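Local coordinates for peptidase M14 domain-containing protein (Shewanella amazonensis, PDB 2QVP) that probably acts as a zinc-dependent metallocarboxypeptidase of the M14 family, although its substrate is not established, at residues 25-30 with 84-89; 57-62 with 95-100; 80-85 with 111-116; 130-135 with 234-239; 181-184 with 190-193. All coordinates share one frame; numbering follows the deposited sequence.

Contact 1: residues 25-30 with 84-89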
# COMPACT_ATOMS: atom_id res chain seq x y z
N GLN A 25 9.41 -14.74 7.75
CA GLN A 25 10.78 -15.12 7.36
C GLN A 25 10.88 -15.38 5.85
O GLN A 25 11.84 -14.94 5.20
CB GLN A 25 11.31 -16.34 8.14
CG GLN A 25 11.81 -16.05 9.58
CD GLN A 25 12.74 -17.17 10.14
OE1 GLN A 25 12.90 -18.24 9.53
NE2 GLN A 25 13.37 -16.89 11.30
N ARG A 26 9.90 -16.13 5.32
CA ARG A 26 9.78 -16.39 3.90
C ARG A 26 9.55 -15.09 3.13
O ARG A 26 10.11 -14.91 2.04
CB ARG A 26 8.64 -17.39 3.58
CG ARG A 26 8.39 -17.64 2.05
CD ARG A 26 9.60 -18.24 1.33
NE ARG A 26 9.86 -19.59 1.83
CZ ARG A 26 9.16 -20.68 1.50
NH1 ARG A 26 8.15 -20.63 0.64
NH2 ARG A 26 9.49 -21.85 2.03
N PHE A 27 8.68 -14.22 3.66
CA PHE A 27 8.41 -12.92 3.08
C PHE A 27 9.69 -12.09 2.88
O PHE A 27 9.99 -11.64 1.76
CB PHE A 27 7.40 -12.11 3.92
CG PHE A 27 7.10 -10.78 3.33
CD1 PHE A 27 6.30 -10.71 2.20
CD2 PHE A 27 7.70 -9.63 3.83
CE1 PHE A 27 6.08 -9.50 1.60
CE2 PHE A 27 7.50 -8.42 3.22
CZ PHE A 27 6.69 -8.35 2.10
N TYR A 28 10.45 -11.88 3.96
CA TYR A 28 11.69 -11.11 3.87
C TYR A 28 12.73 -11.80 3.01
O TYR A 28 13.44 -11.13 2.31
CB TYR A 28 12.28 -10.82 5.25
CG TYR A 28 11.56 -9.77 6.07
CD1 TYR A 28 11.40 -8.47 5.59
CD2 TYR A 28 11.18 -10.03 7.39
CE1 TYR A 28 10.83 -7.48 6.37
CE2 TYR A 28 10.60 -9.05 8.18
CZ TYR A 28 10.43 -7.78 7.66
OH TYR A 28 9.87 -6.80 8.43
N SER A 29 12.79 -13.13 3.02
CA SER A 29 13.70 -13.85 2.11
C SER A 29 13.43 -13.57 0.63
O SER A 29 14.35 -13.22 -0.13
CB SER A 29 13.59 -15.34 2.34
OG SER A 29 14.16 -15.63 3.60
N LEU A 30 12.15 -13.66 0.25
CA LEU A 30 11.76 -13.44 -1.13
C LEU A 30 11.85 -11.96 -1.53
O LEU A 30 12.15 -11.66 -2.68
CB LEU A 30 10.38 -14.02 -1.43
CG LEU A 30 10.25 -15.52 -1.19
CD1 LEU A 30 8.78 -15.97 -1.35
CD2 LEU A 30 11.19 -16.36 -2.05
N GLY A 84 1.15 -9.46 -2.48
CA GLY A 84 0.86 -8.92 -3.79
C GLY A 84 2.00 -8.05 -4.29
O GLY A 84 2.35 -8.09 -5.48
N LEU A 85 2.58 -7.25 -3.39
CA LEU A 85 3.70 -6.40 -3.77
C LEU A 85 4.89 -7.25 -4.16
O LEU A 85 5.58 -6.94 -5.13
CB LEU A 85 4.11 -5.50 -2.64
CG LEU A 85 5.12 -4.45 -3.12
CD1 LEU A 85 4.51 -3.07 -2.99
CD2 LEU A 85 6.34 -4.60 -2.28
N LEU A 86 5.10 -8.32 -3.41
CA LEU A 86 6.16 -9.26 -3.72
C LEU A 86 5.90 -9.84 -5.11
O LEU A 86 6.83 -9.93 -5.93
CB LEU A 86 6.22 -10.35 -2.63
CG LEU A 86 7.48 -11.11 -2.33
CD1 LEU A 86 7.15 -12.15 -1.24
CD2 LEU A 86 8.05 -11.77 -3.55
N HIS A 87 4.65 -10.21 -5.40
CA HIS A 87 4.28 -10.75 -6.72
C HIS A 87 4.49 -9.71 -7.85
O HIS A 87 5.00 -10.04 -8.95
CB HIS A 87 2.86 -11.34 -6.70
CG HIS A 87 2.45 -11.94 -8.01
ND1 HIS A 87 2.94 -13.14 -8.46
CD2 HIS A 87 1.62 -11.48 -8.98
CE1 HIS A 87 2.44 -13.39 -9.66
NE2 HIS A 87 1.64 -12.40 -10.00
N PHE A 88 4.09 -8.47 -7.59
CA PHE A 88 4.28 -7.32 -8.51
C PHE A 88 5.75 -7.18 -8.89
O PHE A 88 6.09 -7.15 -10.07
CB PHE A 88 3.70 -6.02 -7.86
CG PHE A 88 4.15 -4.71 -8.51
CD1 PHE A 88 3.63 -4.29 -9.72
CD2 PHE A 88 5.06 -3.87 -7.84
CE1 PHE A 88 4.04 -3.09 -10.29
CE2 PHE A 88 5.48 -2.67 -8.41
CZ PHE A 88 4.96 -2.28 -9.63
N LEU A 89 6.63 -7.15 -7.88
CA LEU A 89 8.08 -6.98 -8.11
C LEU A 89 8.70 -8.09 -8.92
O LEU A 89 9.56 -7.84 -9.78
CB LEU A 89 8.85 -6.88 -6.77
CG LEU A 89 8.64 -5.66 -5.88
CD1 LEU A 89 9.46 -5.81 -4.61
CD2 LEU A 89 9.02 -4.39 -6.64
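Both F27 and L86 hold CG opposite the backbone N (chi1 -179° and -155°), whereas L30 holds CG opposite its carbonyl carbon. These choices send the F27 ring and the L86 isobutyl group into the gap between two helices. The contact is a helix-helix packing in the alpha/beta fold of the M14 family. It joins helix 24-38, near the N terminus, to helix 80-91. L86 reaches across the gap. The backbones come closest at L86 CA and L30 CA, 7.5 Å apart. The L86 branch CD1 does most of the touching. It lies 3.7 Å from L30 CB and 3.8 Å from F27 CD1, so it is lodged between the two residues, one helical turn apart on the facing helix. The L86 and L30 side chains cross at about a right angle. F27 and L86 instead slide past each other in opposite directions, and CD1 comes to the ring obliquely. No hydrogen bond links the segments, and the contact is apolar throughout. F17, from a loop, touches both L30 and L86. The F27 ring also meets W83 edge-to-face. On another side of helix 80-91, L85 and F88 touch strand 101-105, so this helix lies between the sheet and helix 24-38. The second L86 branch is less engaged: L86 CD2 rests 3.9 Å from L30 CB.

Contact 2: residues 57-62 with 95-100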
# COMPACT_ATOMS: atom_id res chain seq x y z
N GLN A 57 13.80 1.56 -2.89
CA GLN A 57 13.73 2.57 -3.95
C GLN A 57 14.43 2.05 -5.19
O GLN A 57 15.49 1.42 -5.10
CB GLN A 57 14.37 3.88 -3.48
CG GLN A 57 13.59 4.51 -2.34
CD GLN A 57 14.01 5.91 -2.01
OE1 GLN A 57 15.15 6.15 -1.56
NE2 GLN A 57 13.07 6.86 -2.16
N SER A 58 13.83 2.30 -6.35
CA SER A 58 14.43 1.88 -7.59
C SER A 58 15.78 2.61 -7.80
O SER A 58 15.98 3.71 -7.26
CB SER A 58 13.49 2.12 -8.78
OG SER A 58 13.06 3.47 -8.88
N PRO A 59 16.71 1.98 -8.53
CA PRO A 59 18.02 2.56 -8.78
C PRO A 59 18.05 3.70 -9.79
O PRO A 59 17.25 3.72 -10.73
CB PRO A 59 18.82 1.38 -9.34
CG PRO A 59 17.83 0.52 -9.98
CD PRO A 59 16.58 0.64 -9.16
N GLY A 60 18.98 4.63 -9.59
CA GLY A 60 19.23 5.75 -10.51
C GLY A 60 18.05 6.65 -10.76
O GLY A 60 17.70 6.90 -11.91
N GLN A 61 17.43 7.11 -9.68
CA GLN A 61 16.25 7.98 -9.77
C GLN A 61 16.59 9.37 -10.37
O GLN A 61 17.47 10.08 -9.85
CB GLN A 61 15.52 8.05 -8.42
CG GLN A 61 14.87 6.71 -8.06
CD GLN A 61 14.01 6.77 -6.84
OE1 GLN A 61 14.10 7.73 -6.08
NE2 GLN A 61 13.12 5.77 -6.65
N LYS A 62 15.91 9.73 -11.47
CA LYS A 62 16.18 10.96 -12.24
C LYS A 62 15.17 12.07 -11.98
O LYS A 62 13.99 11.81 -11.70
CB LYS A 62 16.22 10.64 -13.74
CG LYS A 62 17.30 9.64 -14.17
CD LYS A 62 17.36 9.50 -15.68
N GLU A 95 13.43 -2.25 -16.88
CA GLU A 95 13.21 -1.20 -17.87
C GLU A 95 12.22 -0.16 -17.31
O GLU A 95 12.40 1.03 -17.54
CB GLU A 95 12.70 -1.74 -19.22
CG GLU A 95 13.76 -2.41 -20.12
CD GLU A 95 14.86 -1.45 -20.68
OE1 GLU A 95 14.71 -0.20 -20.64
OE2 GLU A 95 15.87 -1.98 -21.19
N LEU A 96 11.22 -0.61 -16.55
CA LEU A 96 10.24 0.28 -15.89
C LEU A 96 10.88 1.50 -15.20
O LEU A 96 10.31 2.58 -15.24
CB LEU A 96 9.41 -0.49 -14.84
CG LEU A 96 8.34 0.29 -14.04
CD1 LEU A 96 7.22 0.81 -14.98
CD2 LEU A 96 7.76 -0.55 -12.89
N PHE A 97 12.05 1.31 -14.58
CA PHE A 97 12.72 2.38 -13.81
C PHE A 97 13.31 3.49 -14.67
O PHE A 97 13.65 4.55 -14.15
CB PHE A 97 13.79 1.82 -12.86
CG PHE A 97 13.30 0.68 -11.98
CD1 PHE A 97 12.04 0.70 -11.37
CD2 PHE A 97 14.13 -0.42 -11.74
CE1 PHE A 97 11.60 -0.35 -10.57
CE2 PHE A 97 13.72 -1.46 -10.94
CZ PHE A 97 12.45 -1.44 -10.36
N LYS A 98 13.40 3.25 -15.98
CA LYS A 98 13.76 4.30 -16.93
C LYS A 98 12.63 5.33 -17.05
O LYS A 98 12.87 6.39 -17.58
CB LYS A 98 14.06 3.72 -18.34
CG LYS A 98 15.25 2.76 -18.44
N ARG A 99 11.40 5.02 -16.61
CA ARG A 99 10.29 5.98 -16.69
C ARG A 99 9.56 6.34 -15.39
O ARG A 99 8.62 7.16 -15.43
CB ARG A 99 9.29 5.50 -17.75
CG ARG A 99 8.63 4.19 -17.47
CD ARG A 99 7.56 3.95 -18.49
NE ARG A 99 6.85 2.71 -18.23
CZ ARG A 99 7.24 1.51 -18.62
NH1 ARG A 99 8.40 1.30 -19.24
NH2 ARG A 99 6.46 0.47 -18.33
N VAL A 100 9.98 5.76 -14.26
CA VAL A 100 9.40 6.08 -12.95
C VAL A 100 10.45 5.90 -11.84
O VAL A 100 11.31 5.04 -11.94
CB VAL A 100 8.18 5.18 -12.62
CG1 VAL A 100 8.61 3.70 -12.37
CG2 VAL A 100 7.37 5.74 -11.42
O HOH W 1 15.92 6.36 -14.07
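F97 and S58 carry most of this contact, with P59 beside them. The CB of S58 sits over one face of the F97 ring, a CH-pi contact. S58 CB lies 3.5 Å from the centroid of the F97 ring, 20° off the normal. The approach is displaced toward one rim, and S58 CB comes within 3.3 Å of F97 CD1. P59 reaches the same ring obliquely, with its CD 3.7 Å from F97 CD2. The hydroxyl of S58 has polar partners of its own. Its chi1 of 56° sets OG between the backbone N and the carbonyl carbon, where it accepts a bond from the backbone N of L102. S58 OG also accepts from Q61 NE2 at 3.2 Å, in the amide plane and almost straight at 174°. This bond fixes the Q61 amide across its own loop. Farther along, a water bridges G60 O and F97 O, 2.9 Å from F97 O. An alanine in place of F97 would probably leave S58 CB and the P59 ring without their apolar partner and open a gap between the loops. L40 touches F97 as well. The site joins the end of strand 51-57 to the 3-10 turn 95-98 that leads into strand 101-105. These are antiparallel neighbours in the mixed central sheet, so the contact holds together two loops at one end of the sheet of the M14 alpha/beta fold.

Contact 3: residues 80-85 with 111-116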
# COMPACT_ATOMS: atom_id res chain seq x y z
N ALA A 80 -2.58 -9.85 1.84
CA ALA A 80 -2.46 -9.89 0.37
C ALA A 80 -1.78 -8.63 -0.21
O ALA A 80 -1.31 -8.65 -1.36
CB ALA A 80 -3.82 -10.16 -0.28
N GLY A 81 -1.72 -7.55 0.57
CA GLY A 81 -0.99 -6.35 0.18
C GLY A 81 0.48 -6.65 -0.01
O GLY A 81 0.96 -6.53 -1.14
N PRO A 82 1.21 -6.99 1.09
CA PRO A 82 2.62 -7.38 1.03
C PRO A 82 2.95 -8.52 0.07
O PRO A 82 3.90 -8.42 -0.68
CB PRO A 82 2.93 -7.79 2.47
CG PRO A 82 2.08 -6.94 3.26
CD PRO A 82 0.77 -6.89 2.49
N TRP A 83 2.15 -9.59 0.08
CA TRP A 83 2.40 -10.70 -0.82
C TRP A 83 2.16 -10.29 -2.25
O TRP A 83 2.89 -10.74 -3.12
CB TRP A 83 1.58 -11.94 -0.45
CG TRP A 83 2.02 -12.57 0.83
CD1 TRP A 83 1.38 -12.55 2.01
CD2 TRP A 83 3.23 -13.33 1.04
NE1 TRP A 83 2.09 -13.24 2.96
CE2 TRP A 83 3.24 -13.72 2.39
CE3 TRP A 83 4.32 -13.68 0.23
CZ2 TRP A 83 4.28 -14.45 2.96
CZ3 TRP A 83 5.34 -14.42 0.78
CH2 TRP A 83 5.31 -14.80 2.13
N GLY A 84 1.15 -9.46 -2.48
CA GLY A 84 0.86 -8.92 -3.79
C GLY A 84 2.00 -8.05 -4.29
O GLY A 84 2.35 -8.09 -5.48
N LEU A 85 2.58 -7.25 -3.39
CA LEU A 85 3.70 -6.40 -3.77
C LEU A 85 4.89 -7.25 -4.16
O LEU A 85 5.58 -6.94 -5.13
CB LEU A 85 4.11 -5.50 -2.64
CG LEU A 85 5.12 -4.45 -3.12
CD1 LEU A 85 4.51 -3.07 -2.99
CD2 LEU A 85 6.34 -4.60 -2.28
N THR A 111 4.91 -7.00 12.95
CA THR A 111 4.50 -7.72 14.18
C THR A 111 3.06 -8.18 14.04
O THR A 111 2.71 -9.28 14.48
CB THR A 111 4.71 -6.88 15.46
OG1 THR A 111 3.84 -5.74 15.43
CG2 THR A 111 6.16 -6.43 15.59
N GLY A 112 2.22 -7.33 13.42
CA GLY A 112 0.86 -7.70 13.10
C GLY A 112 0.88 -8.80 12.05
O GLY A 112 0.25 -9.86 12.23
N PHE A 113 1.58 -8.54 10.96
CA PHE A 113 1.73 -9.47 9.82
C PHE A 113 2.16 -10.89 10.22
O PHE A 113 1.57 -11.88 9.76
CB PHE A 113 2.75 -8.88 8.83
CG PHE A 113 2.91 -9.67 7.57
CD1 PHE A 113 2.07 -9.47 6.50
CD2 PHE A 113 3.96 -10.58 7.43
CE1 PHE A 113 2.25 -10.14 5.34
CE2 PHE A 113 4.13 -11.27 6.28
CZ PHE A 113 3.30 -11.04 5.22
N ALA A 114 3.18 -10.96 11.07
CA ALA A 114 3.72 -12.22 11.55
C ALA A 114 2.69 -13.06 12.30
O ALA A 114 2.81 -14.28 12.32
CB ALA A 114 4.94 -11.98 12.44
N LYS A 115 1.71 -12.40 12.93
CA LYS A 115 0.65 -13.09 13.70
C LYS A 115 -0.70 -13.13 13.02
O LYS A 115 -1.61 -13.82 13.50
CB LYS A 115 0.51 -12.41 15.08
CG LYS A 115 1.81 -12.43 15.93
CD LYS A 115 2.26 -13.85 16.32
CE LYS A 115 3.60 -13.85 17.02
NZ LYS A 115 3.55 -13.03 18.27
N GLY A 116 -0.84 -12.43 11.91
CA GLY A 116 -2.11 -12.36 11.19
C GLY A 116 -3.16 -11.51 11.86
O GLY A 116 -4.35 -11.80 11.70
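Helix 80-91 and the short helix 110-115 meet through P82, W83 and F113, in a buried aromatic cluster of the M14 alpha/beta fold. Helix 80-91 starts just after the loop where the sequence carries an HxxE motif, as in the zinc-binding motif of M14 peptidases. The P82 side chain is about 11 Å from that of E245, the predicted proton donor/acceptor. F113 is the single residue of segment 111-116 that reaches across. Its CG is opposite the backbone N (chi1 -175°), which carries the ring out from the helix toward P82 and W83. A different ring atom serves each partner. F113 CE1 lies 3.8 Å from P82 CB and equally far from P82 CG. The next atom, CZ, lies toward W83. The five-membered ring of W83 and the F113 ring have centroids 5.3 Å apart and planes at 35°. The W83 side chain crosses F113 at about a right angle. The indole N-H does not bond to F113, because W83 NE1 donates to S21 O. F27 of helix 24-38 meets F113 and also touches P82, so a third helix joins the cluster. Helix 110-115 ends in a Schellman motif with G116, at positive phi, as the C-prime residue. A bond from H117 N to G112 O belongs to that motif. W83 NE1 lies 3.4 Å from F113 CZ.

Contact 4: residues 130-135 with 234-239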
# COMPACT_ATOMS: atom_id res chain seq x y z
N PHE A 130 -1.41 10.33 11.38
CA PHE A 130 -0.43 11.03 10.54
C PHE A 130 -0.97 12.43 10.34
O PHE A 130 -2.01 12.61 9.71
CB PHE A 130 -0.28 10.34 9.19
CG PHE A 130 0.33 8.97 9.28
CD1 PHE A 130 1.71 8.83 9.29
CD2 PHE A 130 -0.47 7.83 9.37
CE1 PHE A 130 2.30 7.58 9.37
CE2 PHE A 130 0.10 6.58 9.47
CZ PHE A 130 1.50 6.45 9.47
N PHE A 131 -0.25 13.43 10.85
CA PHE A 131 -0.73 14.80 10.83
C PHE A 131 0.24 15.71 10.11
O PHE A 131 1.43 15.41 9.98
CB PHE A 131 -0.94 15.34 12.26
CG PHE A 131 -1.79 14.48 13.08
CD1 PHE A 131 -3.19 14.64 13.06
CD2 PHE A 131 -1.22 13.46 13.85
CE1 PHE A 131 -3.99 13.79 13.80
CE2 PHE A 131 -2.02 12.63 14.62
CZ PHE A 131 -3.41 12.79 14.58
N ILE A 132 -0.32 16.79 9.59
CA ILE A 132 0.43 17.82 8.95
C ILE A 132 -0.23 19.08 9.54
O ILE A 132 -1.45 19.27 9.42
CB ILE A 132 0.51 17.64 7.35
CG1 ILE A 132 1.51 18.62 6.75
CG2 ILE A 132 -0.83 17.81 6.65
CD1 ILE A 132 2.04 18.15 5.43
N GLU A 133 0.57 19.88 10.25
CA GLU A 133 0.13 21.11 10.94
C GLU A 133 0.94 22.28 10.44
O GLU A 133 2.16 22.34 10.67
CB GLU A 133 0.30 20.98 12.45
CG GLU A 133 -0.44 19.84 13.09
CD GLU A 133 -1.93 19.89 12.84
OE1 GLU A 133 -2.47 21.01 12.84
OE2 GLU A 133 -2.56 18.83 12.63
N ASN A 134 0.27 23.20 9.74
CA ASN A 134 0.89 24.39 9.14
C ASN A 134 2.16 24.04 8.34
O ASN A 134 3.21 24.63 8.54
CB ASN A 134 1.15 25.41 10.22
CG ASN A 134 -0.11 25.76 11.00
OD1 ASN A 134 -1.12 26.13 10.42
ND2 ASN A 134 -0.05 25.63 12.32
N GLY A 135 2.01 23.02 7.50
CA GLY A 135 3.06 22.50 6.63
C GLY A 135 4.02 21.48 7.23
O GLY A 135 4.79 20.87 6.51
N VAL A 234 -1.43 12.79 0.54
CA VAL A 234 -2.22 13.60 -0.40
C VAL A 234 -2.25 15.07 0.09
O VAL A 234 -2.03 16.00 -0.72
CB VAL A 234 -3.64 13.04 -0.63
CG1 VAL A 234 -4.53 14.06 -1.35
CG2 VAL A 234 -3.56 11.69 -1.37
N ARG A 235 -2.46 15.28 1.41
CA ARG A 235 -2.44 16.64 1.97
C ARG A 235 -1.02 17.20 1.91
O ARG A 235 -0.86 18.40 1.84
CB ARG A 235 -2.98 16.71 3.41
CG ARG A 235 -4.42 16.16 3.64
CD ARG A 235 -5.63 17.09 3.88
NE ARG A 235 -6.26 17.71 2.71
CZ ARG A 235 -7.56 18.08 2.60
NH1 ARG A 235 -8.46 17.90 3.59
NH2 ARG A 235 -7.98 18.64 1.47
N SER A 236 0.01 16.34 1.94
CA SER A 236 1.39 16.77 1.78
C SER A 236 1.79 17.13 0.32
O SER A 236 2.90 17.59 0.13
CB SER A 236 2.34 15.68 2.30
OG SER A 236 2.09 15.40 3.66
N GLY A 237 0.92 16.90 -0.68
CA GLY A 237 1.22 17.18 -2.10
C GLY A 237 1.14 16.04 -3.13
O GLY A 237 1.28 16.32 -4.35
N ALA A 238 0.96 14.78 -2.70
CA ALA A 238 0.81 13.67 -3.67
C ALA A 238 -0.30 14.03 -4.65
O ALA A 238 -1.41 14.42 -4.23
CB ALA A 238 0.53 12.31 -3.01
N ARG A 239 0.01 14.00 -5.94
CA ARG A 239 -0.94 14.41 -6.99
C ARG A 239 -2.28 13.65 -6.92
O ARG A 239 -3.36 14.25 -6.93
CB ARG A 239 -0.24 14.26 -8.36
CG ARG A 239 -1.06 14.44 -9.62
CD ARG A 239 -1.60 15.82 -9.75
NE ARG A 239 -2.44 15.93 -10.94
CZ ARG A 239 -3.04 17.05 -11.35
NH1 ARG A 239 -2.91 18.20 -10.66
NH2 ARG A 239 -3.78 17.03 -12.46
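R235 meets I132 with the root of its side chain. R235 CB lies 4.0 Å from I132 CG2, and the two side chains cross at a slant. Beyond CB the arginine chain bends at chi2 and chi3 and leads away from I132. Its guanidinium makes a cation-pi contact with F225. S236 comes next and makes the closer approach. I132 CD1 is 3.3 Å from S236 OG and 4.0 Å from S236 CA. The isoleucine reaches it because CG1 stands opposite the backbone N (chi1 -170°), which extends CD1 outward. The hydroxyl makes no bond to I132. Its stronger partner is F232 O, one turn back in helix 229-235, and Q158 NE2 is a weak second one. F232 also touches the I132 side chain, so the methyl groups of I132 lie against the last turn of that helix. The facing element is a small beta hairpin of strands 131-133 and 136-138. At its tip N134 and G135 have the positive phi angles of a type I' turn. A glycerol, probably from the crystallisation liquor, bonds to I132 N and F130 O. G237 follows and closes the helix with a Schellman motif. Its phi is 123°, and G237 N bonds to V234 O at 3.1 Å. Past G237 the chain runs on through A238 and R239 toward strand 241-247.

Contact 5: residues 181-184 with 190-193; sequences TFEP and RFSH. With SO4 (sulfate ion), chain E.
S192 is gripped by T181 and E183 where strand 178-182 passes through a short loop into helix 190-200, a beta-loop-alpha connection of the M14 fold. The hydrogen bonds run in a chain. T181 OG1 donates to S192 OG at 2.8 Å. S192 OG donates to E183 OE2 at a short 2.5 Å and meets the anti lone pair of that oxygen. S192 N also donates to E183 OE2 at 3.2 Å, from above the carboxylate plane, 50° out of it. G189 N is a further donor to OE2, so this oxygen collects N-H groups at the helix start. Such donors would probably favour the charged carboxylate. An alanine in place of E183 would probably leave S192 OG and N without this acceptor and loosen the first turn of the helix. Van der Waals contact adds to this: E183 CD lies 3.8 Å from F191 CB, with carboxylate and ring planes 75° apart. A water and a sulfate, the latter probably from the crystallisation liquor, extend the network. The water donates to E183 OE1 at 2.6 Å and accepts from F191 N. It also donates to sulfate O2, which takes R190 N at 2.8 Å.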
# COMPACT_ATOMS: atom_id res chain seq x y z
N THR A 181 -10.21 6.78 -3.33
CA THR A 181 -9.31 7.53 -4.20
C THR A 181 -9.31 9.03 -3.89
O THR A 181 -10.25 9.57 -3.30
CB THR A 181 -9.63 7.32 -5.70
OG1 THR A 181 -10.95 7.80 -5.96
CG2 THR A 181 -9.53 5.83 -6.09
N PHE A 182 -8.24 9.66 -4.32
CA PHE A 182 -8.00 11.06 -4.17
C PHE A 182 -7.57 11.63 -5.51
O PHE A 182 -6.58 11.17 -6.07
CB PHE A 182 -6.90 11.32 -3.13
CG PHE A 182 -7.21 10.79 -1.74
CD1 PHE A 182 -6.90 9.47 -1.38
CD2 PHE A 182 -7.76 11.62 -0.79
CE1 PHE A 182 -7.19 9.00 -0.11
CE2 PHE A 182 -8.05 11.16 0.48
CZ PHE A 182 -7.76 9.86 0.83
N GLU A 183 -8.33 12.59 -6.04
CA GLU A 183 -7.95 13.27 -7.28
C GLU A 183 -8.33 14.72 -7.11
O GLU A 183 -9.30 15.00 -6.39
CB GLU A 183 -8.64 12.72 -8.52
CG GLU A 183 -8.40 11.25 -8.84
CD GLU A 183 -9.04 10.86 -10.18
OE1 GLU A 183 -8.71 11.51 -11.18
OE2 GLU A 183 -9.83 9.89 -10.26
N PRO A 184 -7.60 15.64 -7.78
CA PRO A 184 -7.94 17.07 -7.68
C PRO A 184 -9.13 17.49 -8.58
O PRO A 184 -8.97 18.30 -9.49
CB PRO A 184 -6.63 17.75 -8.09
CG PRO A 184 -6.07 16.78 -9.12
CD PRO A 184 -6.41 15.42 -8.62
N ARG A 190 -10.68 8.84 -14.78
CA ARG A 190 -9.99 7.66 -15.35
C ARG A 190 -9.09 6.95 -14.37
O ARG A 190 -9.08 5.73 -14.35
CB ARG A 190 -9.13 8.04 -16.57
N PHE A 191 -8.34 7.73 -13.58
CA PHE A 191 -7.45 7.20 -12.54
C PHE A 191 -8.19 6.29 -11.55
O PHE A 191 -7.77 5.15 -11.33
CB PHE A 191 -6.75 8.34 -11.79
CG PHE A 191 -5.89 7.87 -10.65
CD1 PHE A 191 -4.65 7.31 -10.89
CD2 PHE A 191 -6.34 7.97 -9.34
CE1 PHE A 191 -3.86 6.87 -9.84
CE2 PHE A 191 -5.57 7.52 -8.32
CZ PHE A 191 -4.32 6.98 -8.56
N SER A 192 -9.25 6.81 -10.97
CA SER A 192 -10.07 6.09 -10.02
C SER A 192 -10.73 4.86 -10.67
O SER A 192 -10.69 3.75 -10.12
CB SER A 192 -11.17 7.00 -9.47
OG SER A 192 -10.66 8.09 -8.73
N HIS A 193 -11.33 5.09 -11.84
CA HIS A 193 -12.03 4.01 -12.55
C HIS A 193 -11.11 2.88 -13.00
O HIS A 193 -11.51 1.72 -12.95
CB HIS A 193 -12.85 4.56 -13.73
CG HIS A 193 -13.90 5.54 -13.34
ND1 HIS A 193 -14.38 6.51 -14.21
CD2 HIS A 193 -14.53 5.76 -12.16
CE1 HIS A 193 -15.28 7.25 -13.59
NE2 HIS A 193 -15.39 6.81 -12.34
S SO4 E . -10.56 12.11 -16.38
O1 SO4 E . -10.38 12.40 -17.80
O2 SO4 E . -9.58 11.10 -15.99
O3 SO4 E . -10.36 13.32 -15.58
O4 SO4 E . -11.91 11.61 -16.15
O HOH W 2 -8.05 10.82 -13.63

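From the N terminus, contact 1 closes the first loop, bringing helix 24-38 to helix 80-91. Contact 2 opens inside that loop, at 57-62, and closes beyond it, at 95-100, so the two cross. Contact 3 starts on helix 80-91, where contact 1 ends, and shares G84 and L85 with it. It closes at helix 110-115 and crosses contact 2. Contacts 1 and 3 touch, as F27 packs on P82 and W83. Contact 4 closes a long loop from the hairpin at 131-133 to the end of helix 229-235. Contact 5 nests within it, and V234 packs on F182. Contacts 4 and 5 lie across the chain's centre from 1 and 3.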